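Local coordinates for hypothetical protein DR_0824 (Deinococcus radiodurans, PDB 2IMR), which catalyses the zinc-dependent deamination of aminodeoxyfutalosine to futalosine, a step of menaquinone biosynthesis, and more weakly deaminates adenosine and related nucleosides, at residues T171-D185 with R207-R221. Numbering follows the deposited sequence.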
ATOM      1  N   THR A 171      -9.693   0.152   3.563  1.00 16.77           N
ATOM      2  CA  THR A 171     -10.197   1.215   2.708  1.00 15.40           C
ATOM      3  C   THR A 171     -10.264   0.788   1.247  1.00 15.58           C
ATOM      4  O   THR A 171      -9.358   0.123   0.748  1.00 15.29           O
ATOM      5  CB  THR A 171      -9.286   2.457   2.779  1.00 15.87           C
ATOM      6  OG1 THR A 171      -9.189   2.900   4.138  1.00 16.88           O
ATOM      7  CG2 THR A 171      -9.838   3.578   1.907  1.00 15.63           C
ATOM      8  N   LEU A 172     -11.342   1.178   0.573  1.00 15.41           N
ATOM      9  CA  LEU A 172     -11.523   0.889  -0.849  1.00 17.59           C
ATOM     10  C   LEU A 172     -11.428   2.236  -1.561  1.00 17.10           C
ATOM     11  O   LEU A 172     -12.326   3.073  -1.431  1.00 16.92           O
ATOM     12  CB  LEU A 172     -12.902   0.272  -1.110  1.00 18.44           C
ATOM     13  CG  LEU A 172     -13.215  -1.013  -0.339  1.00 18.60           C
ATOM     14  CD1 LEU A 172     -14.624  -1.482  -0.687  1.00 18.20           C
ATOM     15  CD2 LEU A 172     -12.182  -2.082  -0.679  1.00 21.10           C
ATOM     16  N   TYR A 173     -10.335   2.441  -2.292  1.00 14.49           N
ATOM     17  CA  TYR A 173     -10.088   3.686  -3.016  1.00 14.90           C
ATOM     18  C   TYR A 173     -10.575   3.618  -4.466  1.00 14.75           C
ATOM     19  O   TYR A 173     -10.135   2.754  -5.231  1.00 14.25           O
ATOM     20  CB  TYR A 173      -8.588   3.991  -3.031  1.00 15.48           C
ATOM     21  CG  TYR A 173      -7.909   4.024  -1.677  1.00 16.49           C
ATOM     22  CD1 TYR A 173      -7.732   5.225  -0.988  1.00 16.37           C
ATOM     23  CD2 TYR A 173      -7.386   2.857  -1.116  1.00 15.86           C
ATOM     24  CE1 TYR A 173      -7.042   5.263   0.220  1.00 16.84           C
ATOM     25  CE2 TYR A 173      -6.698   2.881   0.089  1.00 18.43           C
ATOM     26  CZ  TYR A 173      -6.525   4.083   0.751  1.00 19.74           C
ATOM     27  OH  TYR A 173      -5.813   4.102   1.927  1.00 20.45           O
ATOM     28  N   PHE A 174     -11.455   4.541  -4.845  1.00 12.90           N
ATOM     29  CA  PHE A 174     -11.984   4.586  -6.209  1.00 15.36           C
ATOM     30  C   PHE A 174     -10.949   5.287  -7.079  1.00 16.16           C
ATOM     31  O   PHE A 174     -10.610   6.440  -6.840  1.00 14.95           O
ATOM     32  CB  PHE A 174     -13.317   5.347  -6.240  1.00 16.66           C
ATOM     33  CG  PHE A 174     -14.024   5.296  -7.569  1.00 18.97           C
ATOM     34  CD1 PHE A 174     -14.151   4.093  -8.261  1.00 19.51           C
ATOM     35  CD2 PHE A 174     -14.597   6.444  -8.112  1.00 21.46           C
ATOM     36  CE1 PHE A 174     -14.840   4.033  -9.474  1.00 20.87           C
ATOM     37  CE2 PHE A 174     -15.289   6.397  -9.326  1.00 23.41           C
ATOM     38  CZ  PHE A 174     -15.412   5.188 -10.009  1.00 22.54           C
ATOM     39  N   GLU A 175     -10.446   4.593  -8.093  1.00 14.91           N
ATOM     40  CA  GLU A 175      -9.415   5.178  -8.945  1.00 15.90           C
ATOM     41  C   GLU A 175      -9.955   6.116 -10.017  1.00 14.71           C
ATOM     42  O   GLU A 175     -10.940   5.812 -10.679  1.00 14.86           O
ATOM     43  CB  GLU A 175      -8.588   4.068  -9.597  1.00 15.96           C
ATOM     44  CG  GLU A 175      -7.237   4.534 -10.103  1.00 18.70           C
ATOM     45  CD  GLU A 175      -6.356   3.382 -10.537  1.00 20.57           C
ATOM     46  OE1 GLU A 175      -6.725   2.679 -11.498  1.00 20.50           O
ATOM     47  OE2 GLU A 175      -5.296   3.180  -9.914  1.00 21.45           O
ATOM     48  N   VAL A 176      -9.306   7.267 -10.168  1.00 15.37           N
ATOM     49  CA  VAL A 176      -9.704   8.248 -11.175  1.00 15.38           C
ATOM     50  C   VAL A 176      -8.511   8.506 -12.086  1.00 15.05           C
ATOM     51  O   VAL A 176      -7.396   8.713 -11.616  1.00 15.58           O
ATOM     52  CB  VAL A 176     -10.152   9.568 -10.530  1.00 14.81           C
ATOM     53  CG1 VAL A 176     -10.521  10.580 -11.618  1.00 17.22           C
ATOM     54  CG2 VAL A 176     -11.342   9.311  -9.620  1.00 17.50           C
ATOM     55  N   LEU A 177      -8.752   8.497 -13.392  1.00 16.64           N
ATOM     56  CA  LEU A 177      -7.680   8.680 -14.362  1.00 16.19           C
ATOM     57  C   LEU A 177      -8.122   9.479 -15.585  1.00 17.10           C
ATOM     58  O   LEU A 177      -8.989   9.048 -16.326  1.00 16.22           O
ATOM     59  CB  LEU A 177      -7.178   7.294 -14.804  1.00 15.56           C
ATOM     60  CG  LEU A 177      -5.921   7.072 -15.658  1.00 16.78           C
ATOM     61  CD1 LEU A 177      -5.710   5.566 -15.797  1.00 18.01           C
ATOM     62  CD2 LEU A 177      -6.049   7.709 -17.037  1.00 17.17           C
ATOM     63  N   ASN A 178      -7.526  10.651 -15.784  1.00 16.24           N
ATOM     64  CA  ASN A 178      -7.823  11.482 -16.950  1.00 16.90           C
ATOM     65  C   ASN A 178      -6.861  12.659 -16.946  1.00 15.59           C
ATOM     66  O   ASN A 178      -6.986  13.566 -16.131  1.00 16.98           O
ATOM     67  CB  ASN A 178      -9.259  12.000 -16.934  1.00 15.44           C
ATOM     68  CG  ASN A 178      -9.635  12.658 -18.248  1.00 18.64           C
ATOM     69  OD1 ASN A 178      -8.994  13.616 -18.674  1.00 18.03           O
ATOM     70  ND2 ASN A 178     -10.666  12.136 -18.902  1.00 16.79           N
ATOM     71  N   PRO A 179      -5.895  12.658 -17.874  1.00 17.12           N
ATOM     72  CA  PRO A 179      -4.874  13.705 -18.000  1.00 17.07           C
ATOM     73  C   PRO A 179      -5.227  14.980 -18.766  1.00 18.75           C
ATOM     74  O   PRO A 179      -4.378  15.861 -18.907  1.00 17.73           O
ATOM     75  CB  PRO A 179      -3.721  12.955 -18.648  1.00 17.56           C
ATOM     76  CG  PRO A 179      -4.450  12.041 -19.610  1.00 15.92           C
ATOM     77  CD  PRO A 179      -5.596  11.519 -18.765  1.00 17.25           C
ATOM     78  N   PHE A 180      -6.464  15.084 -19.246  1.00 18.42           N
ATOM     79  CA  PHE A 180      -6.905  16.253 -20.015  1.00 18.84           C
ATOM     80  C   PHE A 180      -7.528  17.350 -19.150  1.00 18.02           C
ATOM     81  O   PHE A 180      -8.632  17.198 -18.638  1.00 16.93           O
ATOM     82  CB  PHE A 180      -7.914  15.811 -21.079  1.00 19.46           C
ATOM     83  CG  PHE A 180      -7.359  14.825 -22.062  1.00 20.27           C
ATOM     84  CD1 PHE A 180      -6.594  15.253 -23.140  1.00 22.81           C
ATOM     85  CD2 PHE A 180      -7.585  13.462 -21.899  1.00 20.96           C
ATOM     86  CE1 PHE A 180      -6.059  14.337 -24.045  1.00 23.04           C
ATOM     87  CE2 PHE A 180      -7.055  12.538 -22.798  1.00 21.40           C
ATOM     88  CZ  PHE A 180      -6.291  12.977 -23.872  1.00 22.24           C
ATOM     89  N   PRO A 181      -6.822  18.484 -18.990  1.00 19.32           N
ATOM     90  CA  PRO A 181      -7.314  19.605 -18.183  1.00 20.12           C
ATOM     91  C   PRO A 181      -8.756  20.021 -18.477  1.00 20.97           C
ATOM     92  O   PRO A 181      -9.521  20.312 -17.557  1.00 20.42           O
ATOM     93  CB  PRO A 181      -6.320  20.722 -18.503  1.00 21.63           C
ATOM     94  CG  PRO A 181      -5.052  19.975 -18.723  1.00 23.79           C
ATOM     95  CD  PRO A 181      -5.504  18.798 -19.570  1.00 19.61           C
ATOM     96  N   ASP A 182      -9.123  20.044 -19.755  1.00 22.18           N
ATOM     97  CA  ASP A 182     -10.470  20.456 -20.147  1.00 25.45           C
ATOM     98  C   ASP A 182     -11.569  19.509 -19.681  1.00 24.43           C
ATOM     99  O   ASP A 182     -12.730  19.903 -19.581  1.00 25.09           O
ATOM    100  CB  ASP A 182     -10.557  20.626 -21.670  1.00 29.82           C
ATOM    101  CG  ASP A 182      -9.601  21.677 -22.191  1.00 33.53           C
ATOM    102  OD1 ASP A 182      -9.400  22.695 -21.495  1.00 38.21           O
ATOM    103  OD2 ASP A 182      -9.058  21.497 -23.302  1.00 39.18           O
ATOM    104  N   LYS A 183     -11.204  18.265 -19.392  1.00 23.36           N
ATOM    105  CA  LYS A 183     -12.176  17.276 -18.936  1.00 22.60           C
ATOM    106  C   LYS A 183     -12.251  17.179 -17.415  1.00 22.34           C
ATOM    107  O   LYS A 183     -13.108  16.487 -16.877  1.00 22.04           O
ATOM    108  CB  LYS A 183     -11.830  15.900 -19.514  1.00 24.51           C
ATOM    109  CG  LYS A 183     -12.292  15.678 -20.944  1.00 29.10           C
ATOM    110  CD  LYS A 183     -11.819  16.770 -21.881  1.00 33.02           C
ATOM    111  CE  LYS A 183     -12.412  16.579 -23.274  1.00 35.37           C
ATOM    112  NZ  LYS A 183     -11.960  17.645 -24.216  1.00 38.87           N
ATOM    113  N   ALA A 184     -11.366  17.887 -16.724  1.00 20.20           N
ATOM    114  CA  ALA A 184     -11.321  17.840 -15.267  1.00 21.14           C
ATOM    115  C   ALA A 184     -12.646  18.056 -14.538  1.00 22.00           C
ATOM    116  O   ALA A 184     -13.043  17.227 -13.719  1.00 20.97           O
ATOM    117  CB  ALA A 184     -10.277  18.830 -14.748  1.00 22.34           C
ATOM    118  N   ASP A 185     -13.333  19.161 -14.821  1.00 21.23           N
ATOM    119  CA  ASP A 185     -14.591  19.444 -14.131  1.00 21.78           C
ATOM    120  C   ASP A 185     -15.625  18.338 -14.262  1.00 21.00           C
ATOM    121  O   ASP A 185     -16.220  17.915 -13.271  1.00 21.10           O
ATOM    122  CB  ASP A 185     -15.203  20.764 -14.617  1.00 23.43           C
ATOM    123  CG  ASP A 185     -14.366  21.969 -14.247  1.00 27.88           C
ATOM    124  OD1 ASP A 185     -13.552  21.865 -13.308  1.00 28.55           O
ATOM    125  OD2 ASP A 185     -14.533  23.030 -14.885  1.00 31.64           O
ATOM    126  N   ARG A 207     -14.074   1.641   4.869  1.00 26.95           N
ATOM    127  CA  ARG A 207     -14.383   2.980   4.392  1.00 26.27           C
ATOM    128  C   ARG A 207     -14.047   3.249   2.931  1.00 24.34           C
ATOM    129  O   ARG A 207     -13.228   2.561   2.315  1.00 22.76           O
ATOM    130  CB  ARG A 207     -13.665   4.004   5.267  1.00 29.08           C
ATOM    131  CG  ARG A 207     -12.168   3.858   5.210  1.00 30.10           C
ATOM    132  CD  ARG A 207     -11.454   4.845   6.110  1.00 33.21           C
ATOM    133  NE  ARG A 207     -10.015   4.753   5.893  1.00 34.41           N
ATOM    134  CZ  ARG A 207      -9.106   5.472   6.541  1.00 35.51           C
ATOM    135  NH1 ARG A 207      -9.480   6.350   7.464  1.00 35.61           N
ATOM    136  NH2 ARG A 207      -7.820   5.314   6.255  1.00 35.40           N
ATOM    137  N   LEU A 208     -14.691   4.277   2.391  1.00 22.44           N
ATOM    138  CA  LEU A 208     -14.494   4.680   1.006  1.00 21.30           C
ATOM    139  C   LEU A 208     -13.334   5.660   0.905  1.00 20.76           C
ATOM    140  O   LEU A 208     -13.164   6.527   1.766  1.00 19.57           O
ATOM    141  CB  LEU A 208     -15.766   5.338   0.471  1.00 22.10           C
ATOM    142  CG  LEU A 208     -15.694   5.899  -0.949  1.00 24.85           C
ATOM    143  CD1 LEU A 208     -15.498   4.753  -1.944  1.00 24.27           C
ATOM    144  CD2 LEU A 208     -16.978   6.660  -1.258  1.00 26.45           C
ATOM    145  N   GLY A 209     -12.538   5.517  -0.150  1.00 18.98           N
ATOM    146  CA  GLY A 209     -11.407   6.398  -0.352  1.00 17.80           C
ATOM    147  C   GLY A 209     -11.344   6.867  -1.792  1.00 18.50           C
ATOM    148  O   GLY A 209     -12.204   6.527  -2.601  1.00 17.15           O
ATOM    149  N   LEU A 210     -10.318   7.644  -2.116  1.00 18.07           N
ATOM    150  CA  LEU A 210     -10.169   8.164  -3.463  1.00 17.12           C
ATOM    151  C   LEU A 210      -8.741   7.971  -3.934  1.00 15.96           C
ATOM    152  O   LEU A 210      -7.794   8.127  -3.167  1.00 16.08           O
ATOM    153  CB  LEU A 210     -10.534   9.646  -3.476  1.00 19.06           C
ATOM    154  CG  LEU A 210     -10.751  10.355  -4.805  1.00 21.40           C
ATOM    155  CD1 LEU A 210     -11.816   9.633  -5.635  1.00 22.61           C
ATOM    156  CD2 LEU A 210     -11.184  11.798  -4.516  1.00 23.47           C
ATOM    157  N   SER A 211      -8.577   7.628  -5.202  1.00 14.86           N
ATOM    158  CA  SER A 211      -7.238   7.428  -5.703  1.00 13.99           C
ATOM    159  C   SER A 211      -6.917   8.040  -7.052  1.00 14.77           C
ATOM    160  O   SER A 211      -7.212   7.450  -8.090  1.00 13.52           O
ATOM    161  CB  SER A 211      -6.910   5.936  -5.768  1.00 13.26           C
ATOM    162  OG  SER A 211      -5.629   5.747  -6.349  1.00 14.80           O
ATOM    163  N   PRO A 212      -6.339   9.254  -7.052  1.00 14.50           N
ATOM    164  CA  PRO A 212      -5.965   9.906  -8.310  1.00 15.56           C
ATOM    165  C   PRO A 212      -4.838   8.971  -8.779  1.00 15.84           C
ATOM    166  O   PRO A 212      -3.870   8.763  -8.045  1.00 15.44           O
ATOM    167  CB  PRO A 212      -5.425  11.262  -7.852  1.00 14.91           C
ATOM    168  CG  PRO A 212      -6.159  11.513  -6.552  1.00 14.18           C
ATOM    169  CD  PRO A 212      -6.134  10.153  -5.901  1.00 13.74           C
ATOM    170  N   HIS A 213      -4.971   8.408  -9.977  1.00 14.38           N
ATOM    171  CA  HIS A 213      -4.005   7.435 -10.503  1.00 14.52           C
ATOM    172  C   HIS A 213      -2.522   7.757 -10.311  1.00 14.29           C
ATOM    173  O   HIS A 213      -1.824   7.077  -9.552  1.00 11.48           O
ATOM    174  CB  HIS A 213      -4.300   7.178 -11.988  1.00 15.40           C
ATOM    175  CG  HIS A 213      -3.560   6.009 -12.564  1.00 15.03           C
ATOM    176  ND1 HIS A 213      -2.938   6.059 -13.793  1.00 15.68           N
ATOM    177  CD2 HIS A 213      -3.385   4.747 -12.103  1.00 16.96           C
ATOM    178  CE1 HIS A 213      -2.414   4.876 -14.068  1.00 17.54           C
ATOM    179  NE2 HIS A 213      -2.672   4.062 -13.059  1.00 18.11           N
ATOM    180  N   THR A 214      -2.035   8.770 -11.021  1.00 12.28           N
ATOM    181  CA  THR A 214      -0.638   9.181 -10.924  1.00 13.77           C
ATOM    182  C   THR A 214      -0.581  10.678 -11.178  1.00 14.47           C
ATOM    183  O   THR A 214      -1.584  11.288 -11.551  1.00 14.39           O
ATOM    184  CB  THR A 214       0.249   8.511 -11.994  1.00 12.66           C
ATOM    185  OG1 THR A 214      -0.094   9.030 -13.285  1.00 14.43           O
ATOM    186  CG2 THR A 214       0.068   6.980 -11.988  1.00 13.71           C
ATOM    187  N   PRO A 215       0.600  11.290 -10.992  1.00 15.60           N
ATOM    188  CA  PRO A 215       0.705  12.733 -11.228  1.00 16.81           C
ATOM    189  C   PRO A 215       0.669  13.087 -12.715  1.00 17.24           C
ATOM    190  O   PRO A 215       0.505  14.253 -13.069  1.00 17.67           O
ATOM    191  CB  PRO A 215       2.055  13.099 -10.602  1.00 17.62           C
ATOM    192  CG  PRO A 215       2.309  11.997  -9.603  1.00 17.88           C
ATOM    193  CD  PRO A 215       1.815  10.776 -10.335  1.00 17.41           C
ATOM    194  N   PHE A 216       0.826  12.091 -13.586  1.00 16.23           N
ATOM    195  CA  PHE A 216       0.830  12.362 -15.020  1.00 16.29           C
ATOM    196  C   PHE A 216      -0.352  11.807 -15.809  1.00 16.48           C
ATOM    197  O   PHE A 216      -0.454  12.049 -17.011  1.00 14.89           O
ATOM    198  CB  PHE A 216       2.151  11.891 -15.643  1.00 15.34           C
ATOM    199  CG  PHE A 216       2.426  10.430 -15.458  1.00 16.89           C
ATOM    200  CD1 PHE A 216       2.014   9.505 -16.412  1.00 16.54           C
ATOM    201  CD2 PHE A 216       3.096   9.976 -14.326  1.00 15.06           C
ATOM    202  CE1 PHE A 216       2.268   8.144 -16.241  1.00 17.56           C
ATOM    203  CE2 PHE A 216       3.354   8.615 -14.146  1.00 15.73           C
ATOM    204  CZ  PHE A 216       2.938   7.699 -15.108  1.00 17.09           C
ATOM    205  N   THR A 217      -1.240  11.065 -15.146  1.00 13.93           N
ATOM    206  CA  THR A 217      -2.423  10.539 -15.827  1.00 14.45           C
ATOM    207  C   THR A 217      -3.670  11.250 -15.295  1.00 14.86           C
ATOM    208  O   THR A 217      -4.804  10.869 -15.599  1.00 14.51           O
ATOM    209  CB  THR A 217      -2.579   9.013 -15.626  1.00 13.87           C
ATOM    210  OG1 THR A 217      -2.598   8.709 -14.229  1.00 13.97           O
ATOM    211  CG2 THR A 217      -1.432   8.272 -16.288  1.00 15.37           C
ATOM    212  N   VAL A 218      -3.442  12.291 -14.498  1.00 14.09           N
ATOM    213  CA  VAL A 218      -4.519  13.098 -13.921  1.00 14.17           C
ATOM    214  C   VAL A 218      -4.069  14.547 -14.100  1.00 14.37           C
ATOM    215  O   VAL A 218      -2.987  14.910 -13.652  1.00 16.09           O
ATOM    216  CB  VAL A 218      -4.703  12.806 -12.406  1.00 13.56           C
ATOM    217  CG1 VAL A 218      -5.788  13.716 -11.810  1.00 14.01           C
ATOM    218  CG2 VAL A 218      -5.090  11.339 -12.203  1.00 14.00           C
ATOM    219  N   SER A 219      -4.879  15.368 -14.765  1.00 14.26           N
ATOM    220  CA  SER A 219      -4.500  16.763 -14.982  1.00 14.87           C
ATOM    221  C   SER A 219      -4.338  17.495 -13.650  1.00 16.49           C
ATOM    222  O   SER A 219      -4.923  17.101 -12.639  1.00 16.21           O
ATOM    223  CB  SER A 219      -5.546  17.486 -15.849  1.00 13.31           C
ATOM    224  OG  SER A 219      -6.768  17.669 -15.147  1.00 16.91           O
ATOM    225  N   HIS A 220      -3.540  18.560 -13.648  1.00 16.10           N
ATOM    226  CA  HIS A 220      -3.321  19.321 -12.423  1.00 17.90           C
ATOM    227  C   HIS A 220      -4.652  19.794 -11.840  1.00 18.22           C
ATOM    228  O   HIS A 220      -4.856  19.760 -10.626  1.00 18.34           O
ATOM    229  CB  HIS A 220      -2.402  20.520 -12.701  1.00 18.21           C
ATOM    230  CG  HIS A 220      -2.940  21.477 -13.721  1.00 20.53           C
ATOM    231  ND1 HIS A 220      -3.713  22.569 -13.388  1.00 21.17           N
ATOM    232  CD2 HIS A 220      -2.825  21.497 -15.070  1.00 21.85           C
ATOM    233  CE1 HIS A 220      -4.049  23.221 -14.486  1.00 21.83           C
ATOM    234  NE2 HIS A 220      -3.523  22.592 -15.522  1.00 21.81           N
ATOM    235  N   ARG A 221      -5.564  20.218 -12.708  1.00 19.14           N
ATOM    236  CA  ARG A 221      -6.867  20.690 -12.258  1.00 20.63           C
ATOM    237  C   ARG A 221      -7.676  19.582 -11.578  1.00 18.99           C
ATOM    238  O   ARG A 221      -8.211  19.776 -10.487  1.00 17.14           O
ATOM    239  CB  ARG A 221      -7.653  21.262 -13.439  1.00 24.40           C
ATOM    240  CG  ARG A 221      -8.997  21.840 -13.042  1.00 29.55           C
ATOM    241  CD  ARG A 221      -9.719  22.476 -14.222  1.00 33.41           C
ATOM    242  NE  ARG A 221     -11.033  22.975 -13.823  1.00 37.06           N
ATOM    243  CZ  ARG A 221     -11.226  23.914 -12.901  1.00 39.11           C
ATOM    244  NH1 ARG A 221     -10.188  24.463 -12.282  1.00 42.85           N
ATOM    245  NH2 ARG A 221     -12.456  24.294 -12.587  1.00 41.05           N
TER
HETATM  246  O   HOH W   1      -8.451  15.921 -16.212  1.00 15.59           O
HETATM  247  O   HOH W   2     -12.110  21.196 -16.549  1.00 26.20           O
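Glu175 and His213 meet at the C-terminal ends of two neighbouring parallel strands, 171-176 and 207-212, joined through helix 184-199 as a beta-alpha-beta unit of the amidohydrolase TIM barrel. Glu175 OE2 lies at the imidazole edge, 3.3 Å from His213 CD2, with the carboxylate turned 72° from the ring. Both residues are predicted to bind substrate, and Glu175 also touches the zinc ligands His101 and His240. Leu177 CD1 covers one face of the His213 ring in a CH-pi contact, 3.8 Å from its centroid. The ring's rotation is fixed further by a hydrogen bond of 2.7 Å between His213 ND1 and Thr217 OG1; Thr217 OG1 is in turn hydrogen-bonded to Thr214 OG1.

Behind this site the strands are zipped by six backbone hydrogen bonds, from Leu172 N to Arg207 O through to His213 N to Val176 O. Gly209 lies beside Tyr173 and Thr171, where a beta carbon would clash with Tyr173 CD1 and Thr171 CG2. Ser211 packs its CB on that of Tyr173 and hands its hydroxyl to Gln238 O of the next strand. At the far end, Arg207 CG sits between the backbone N and the carbonyl carbon (chi1 62°), and the chain, extended from there, carries NE across to Thr171 OG1, 2.7 Å away in the guanidinium plane and nearly straight at 175°. With an alanine in its place, the Thr171 hydroxyl would probably keep its bond to Val395 O but lack this donor, its side of Thr171 less covered.

Beyond the strands, Ser219 N bonds to Asn178 O, and a water links that carbonyl with Phe180 O and Ser219 OG. Farther along, at helices 184-199 and 220-233, Arg221 runs its aliphatic chain past Ala184 CB and forms a salt bridge with Asp185, whose OD1 receives both NE and NH2 of Arg221, 2.8 Å from each, in bonds of weak geometry.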